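Local coordinates for nucleotidyl transferase AbiEii/AbiGii toxin family protein (Mycobacterium tuberculosis, PDB 6Y56), which probably acts as a nucleotidyltransferase toxin of a toxin-antitoxin system, inhibiting growth by inactivating the acceptor stems of tRNA, at residues L46-R58 with L158-K170. Sequence-based numbering, arbitrary orientation.
Sequences LVFKGGTSLRKCR and LPVVAEAEACAEK
Glu-169 OE1 is gripped from two directions: Lys-49 NZ makes a salt bridge to it at 3.0 Å, on the syn side of the carboxylate, and a water held by Gly-50 N donates to it as well. A second water joins Lys-49 NZ to Glu-169 OE2, an oxygen that also pairs with Lys-206. The setting is the nucleotidyltransferase fold of the AbiEii family, where edge strand 47-49 passes directly into helix 50-59, with Gly-50 and Gly-51 of the GG[S/T] signature at the junction. The contact illustrates how one backbone bridge, flanked by side-chain bonds, can join two strand-helix units. Phe-48 N donates to Pro-159 O at 3.0 Å, and Val-161 N to Phe-48 O at 2.9 Å, while the two short strand axes run at 56° to each other. On the side facing helix 50-59, Val-160 turns CG2 to Cys-57 SG (3.9 Å), and its CG1, anti to the backbone N (chi1 169°), reaches Ser-53 OG. That hydroxyl bonds back to Gly-50 O. The helix's far end adds Arg-58, which also pairs with Glu-138. Glu-163 CB sits 3.9 Å over the centre of one guanidinium face, and Arg-58 NH2 donates at the group's edge, within its plane, to Val-161 O at 3.0 Å.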
loop_
_atom_site.group_PDB
_atom_site.type_symbol
_atom_site.label_atom_id
_atom_site.label_comp_id
_atom_site.label_asym_id
_atom_site.label_seq_id
_atom_site.Cartn_x
_atom_site.Cartn_y
_atom_site.Cartn_z
ATOM N N LEU A 46 -9.294 7.803 -8.905
ATOM C CA LEU A 46 -7.925 7.307 -8.775
ATOM C C LEU A 46 -7.384 7.808 -7.442
ATOM O O LEU A 46 -7.225 9.021 -7.255
ATOM C CB LEU A 46 -7.076 7.809 -9.933
ATOM C CG LEU A 46 -5.659 7.257 -9.996
ATOM C CD1 LEU A 46 -5.645 5.747 -10.264
ATOM C CD2 LEU A 46 -4.863 8.010 -11.056
ATOM N N VAL A 47 -7.129 6.892 -6.514
ATOM C CA VAL A 47 -6.621 7.234 -5.189
ATOM C C VAL A 47 -5.372 6.397 -4.937
ATOM O O VAL A 47 -5.380 5.185 -5.167
ATOM C CB VAL A 47 -7.682 6.991 -4.092
ATOM C CG1 VAL A 47 -7.106 7.279 -2.721
ATOM C CG2 VAL A 47 -8.888 7.885 -4.331
ATOM N N PHE A 48 -4.306 7.042 -4.460
ATOM C CA PHE A 48 -3.054 6.371 -4.124
ATOM C C PHE A 48 -3.213 5.678 -2.772
ATOM O O PHE A 48 -3.692 6.281 -1.808
ATOM C CB PHE A 48 -1.992 7.474 -4.070
ATOM C CG PHE A 48 -0.567 7.008 -3.892
ATOM C CD1 PHE A 48 -0.121 5.774 -4.345
ATOM C CD2 PHE A 48 0.349 7.871 -3.293
ATOM C CE1 PHE A 48 1.210 5.387 -4.179
ATOM C CE2 PHE A 48 1.671 7.497 -3.137
ATOM C CZ PHE A 48 2.100 6.261 -3.578
ATOM N N LYS A 49 -2.818 4.412 -2.684
ATOM C CA LYS A 49 -3.038 3.659 -1.441
ATOM C C LYS A 49 -1.868 2.710 -1.179
ATOM O O LYS A 49 -0.802 2.820 -1.780
ATOM C CB LYS A 49 -4.394 2.941 -1.459
ATOM C CG LYS A 49 -4.512 1.835 -2.491
ATOM C CD LYS A 49 -5.911 1.215 -2.416
ATOM C CE LYS A 49 -6.023 -0.025 -3.265
ATOM N NZ LYS A 49 -5.933 -1.209 -2.381
ATOM N N GLY A 50 -2.060 1.809 -0.216
ATOM C CA GLY A 50 -1.080 0.783 0.067
ATOM C C GLY A 50 0.142 1.283 0.816
ATOM O O GLY A 50 0.273 2.449 1.193
ATOM N N GLY A 51 1.075 0.350 1.009
ATOM C CA GLY A 51 2.272 0.641 1.784
ATOM C C GLY A 51 3.127 1.741 1.195
ATOM O O GLY A 51 3.810 2.451 1.927
ATOM N N THR A 52 3.108 1.909 -0.124
ATOM C CA THR A 52 3.928 2.969 -0.689
ATOM C C THR A 52 3.317 4.344 -0.466
ATOM O O THR A 52 4.059 5.317 -0.308
ATOM C CB THR A 52 4.232 2.687 -2.157
ATOM O OG1 THR A 52 4.752 1.353 -2.239
ATOM C CG2 THR A 52 5.274 3.671 -2.720
ATOM N N SER A 53 1.984 4.443 -0.403
ATOM C CA SER A 53 1.396 5.717 -0.012
ATOM C C SER A 53 1.768 6.054 1.424
ATOM O O SER A 53 2.008 7.221 1.755
ATOM C CB SER A 53 -0.119 5.727 -0.233
ATOM O OG SER A 53 -0.820 4.968 0.738
ATOM N N LEU A 54 1.872 5.033 2.278
ATOM C CA LEU A 54 2.312 5.252 3.649
ATOM C C LEU A 54 3.734 5.794 3.677
ATOM O O LEU A 54 4.023 6.764 4.392
ATOM C CB LEU A 54 2.193 3.943 4.431
ATOM C CG LEU A 54 2.510 3.867 5.917
ATOM C CD1 LEU A 54 1.469 4.627 6.725
ATOM C CD2 LEU A 54 2.589 2.396 6.341
ATOM N N ARG A 55 4.621 5.214 2.865
ATOM C CA ARG A 55 5.989 5.710 2.752
ATOM C C ARG A 55 6.022 7.144 2.235
ATOM O O ARG A 55 6.670 8.013 2.826
ATOM C CB ARG A 55 6.789 4.802 1.819
ATOM C CG ARG A 55 8.025 5.467 1.251
ATOM C CD ARG A 55 9.115 5.690 2.285
ATOM N NE ARG A 55 10.240 6.366 1.645
ATOM C CZ ARG A 55 11.510 6.280 2.028
ATOM N NH1 ARG A 55 11.854 5.565 3.097
ATOM N NH2 ARG A 55 12.440 6.930 1.337
ATOM N N LYS A 56 5.335 7.415 1.125
ATOM C CA LYS A 56 5.521 8.708 0.461
ATOM C C LYS A 56 4.910 9.848 1.259
ATOM O O LYS A 56 5.470 10.953 1.296
ATOM C CB LYS A 56 4.879 8.714 -0.930
ATOM C CG LYS A 56 5.406 7.672 -1.890
ATOM C CD LYS A 56 6.905 7.786 -2.079
ATOM C CE LYS A 56 7.385 6.821 -3.160
ATOM N NZ LYS A 56 8.847 6.969 -3.432
ATOM N N CYS A 57 3.751 9.620 1.868
ATOM C CA CYS A 57 2.907 10.713 2.311
ATOM C C CYS A 57 2.662 10.722 3.810
ATOM O O CYS A 57 2.076 11.687 4.314
ATOM C CB CYS A 57 1.566 10.650 1.562
ATOM S SG CYS A 57 1.747 11.026 -0.212
ATOM N N ARG A 58 3.100 9.697 4.537
ATOM C CA ARG A 58 2.926 9.699 5.981
ATOM C C ARG A 58 4.217 9.456 6.744
ATOM O O ARG A 58 4.450 10.122 7.756
ATOM C CB ARG A 58 1.875 8.658 6.367
ATOM C CG ARG A 58 0.502 8.951 5.754
ATOM C CD ARG A 58 -0.595 8.166 6.430
ATOM N NE ARG A 58 -1.859 8.243 5.705
ATOM C CZ ARG A 58 -2.751 9.217 5.815
ATOM N NH1 ARG A 58 -2.526 10.246 6.636
ATOM N NH2 ARG A 58 -3.876 9.157 5.094
ATOM N N LEU A 158 -1.361 14.533 -3.536
ATOM C CA LEU A 158 -2.136 13.446 -4.119
ATOM C C LEU A 158 -3.213 13.003 -3.141
ATOM O O LEU A 158 -2.973 12.977 -1.930
ATOM C CB LEU A 158 -1.230 12.238 -4.407
ATOM C CG LEU A 158 -0.186 12.431 -5.509
ATOM C CD1 LEU A 158 0.682 11.193 -5.572
ATOM C CD2 LEU A 158 -0.869 12.682 -6.833
ATOM N N PRO A 159 -4.392 12.630 -3.631
ATOM C CA PRO A 159 -5.381 11.975 -2.766
ATOM C C PRO A 159 -4.886 10.595 -2.377
ATOM O O PRO A 159 -4.549 9.770 -3.228
ATOM C CB PRO A 159 -6.639 11.895 -3.636
ATOM C CG PRO A 159 -6.177 12.095 -5.000
ATOM C CD PRO A 159 -4.878 12.836 -5.000
ATOM N N VAL A 160 -4.858 10.352 -1.076
ATOM C CA VAL A 160 -4.337 9.124 -0.493
ATOM C C VAL A 160 -5.434 8.480 0.347
ATOM O O VAL A 160 -6.280 9.165 0.933
ATOM C CB VAL A 160 -3.076 9.441 0.351
ATOM C CG1 VAL A 160 -2.620 8.247 1.205
ATOM C CG2 VAL A 160 -1.932 9.915 -0.555
ATOM N N VAL A 161 -5.408 7.144 0.420
ATOM C CA VAL A 161 -6.353 6.414 1.256
ATOM C C VAL A 161 -6.327 6.948 2.685
ATOM O O VAL A 161 -5.267 7.244 3.249
ATOM C CB VAL A 161 -6.011 4.910 1.182
ATOM C CG1 VAL A 161 -4.599 4.624 1.724
ATOM C CG2 VAL A 161 -7.044 4.061 1.919
ATOM N N ALA A 162 -7.513 7.062 3.278
ATOM C CA ALA A 162 -7.590 7.478 4.669
ATOM C C ALA A 162 -6.831 6.492 5.538
ATOM O O ALA A 162 -6.795 5.285 5.262
ATOM C CB ALA A 162 -9.047 7.524 5.120
ATOM N N GLU A 163 -6.222 7.008 6.607
ATOM C CA GLU A 163 -5.352 6.179 7.427
ATOM C C GLU A 163 -6.098 5.006 8.065
ATOM O O GLU A 163 -5.555 3.902 8.143
ATOM C CB GLU A 163 -4.640 7.025 8.478
ATOM C CG GLU A 163 -3.592 6.229 9.205
ATOM C CD GLU A 163 -2.673 7.074 10.054
ATOM O OE1 GLU A 163 -2.553 8.291 9.787
ATOM O OE2 GLU A 163 -2.054 6.498 10.975
ATOM N N ALA A 164 -7.332 5.220 8.528
ATOM C CA ALA A 164 -8.097 4.117 9.111
ATOM C C ALA A 164 -8.359 3.032 8.077
ATOM O O ALA A 164 -8.349 1.836 8.399
ATOM C CB ALA A 164 -9.428 4.628 9.654
ATOM N N GLU A 165 -8.618 3.434 6.828
ATOM C CA GLU A 165 -8.866 2.466 5.770
ATOM C C GLU A 165 -7.583 1.748 5.360
ATOM O O GLU A 165 -7.610 0.554 5.061
ATOM C CB GLU A 165 -9.544 3.148 4.582
ATOM C CG GLU A 165 -9.976 2.180 3.500
ATOM C CD GLU A 165 -11.091 2.716 2.637
ATOM O OE1 GLU A 165 -11.327 3.947 2.634
ATOM O OE2 GLU A 165 -11.737 1.905 1.949
ATOM N N ALA A 166 -6.452 2.456 5.330
ATOM C CA ALA A 166 -5.188 1.793 5.027
ATOM C C ALA A 166 -4.876 0.719 6.060
ATOM O O ALA A 166 -4.428 -0.385 5.715
ATOM C CB ALA A 166 -4.058 2.826 4.986
ATOM N N CYS A 167 -5.132 1.019 7.336
ATOM C CA CYS A 167 -4.893 0.037 8.382
ATOM C C CYS A 167 -5.836 -1.155 8.226
ATOM O O CYS A 167 -5.401 -2.314 8.299
ATOM C CB CYS A 167 -5.049 0.710 9.742
ATOM S SG CYS A 167 -4.550 -0.319 11.125
ATOM N N ALA A 168 -7.117 -0.895 7.941
ATOM C CA ALA A 168 -8.072 -1.984 7.737
ATOM C C ALA A 168 -7.676 -2.860 6.550
ATOM O O ALA A 168 -7.799 -4.089 6.613
ATOM C CB ALA A 168 -9.484 -1.421 7.556
ATOM N N GLU A 169 -7.190 -2.250 5.459
ATOM C CA GLU A 169 -6.747 -3.039 4.315
ATOM C C GLU A 169 -5.538 -3.896 4.666
ATOM O O GLU A 169 -5.440 -5.056 4.242
ATOM C CB GLU A 169 -6.438 -2.126 3.127
ATOM C CG GLU A 169 -7.685 -1.536 2.493
ATOM C CD GLU A 169 -7.504 -1.145 1.040
ATOM O OE1 GLU A 169 -6.354 -1.095 0.554
ATOM O OE2 GLU A 169 -8.527 -0.873 0.389
ATOM N N LYS A 170 -4.611 -3.355 5.451
ATOM C CA LYS A 170 -3.454 -4.145 5.863
ATOM C C LYS A 170 -3.881 -5.326 6.710
ATOM O O LYS A 170 -3.403 -6.449 6.513
ATOM C CB LYS A 170 -2.474 -3.273 6.646
ATOM C CG LYS A 170 -1.606 -2.365 5.801
ATOM C CD LYS A 170 -0.503 -3.159 5.119
ATOM C CE LYS A 170 0.190 -2.298 4.095
ATOM N NZ LYS A 170 1.317 -3.049 3.506
HETATM O O HOH W 1 -8.995 -1.558 -2.147
HETATM O O HOH W 2 -4.398 0.881 1.284
HETATM O O HOH W 3 0.374 -2.453 0.777
HETATM O O HOH W 4 -3.049 6.433 4.636
#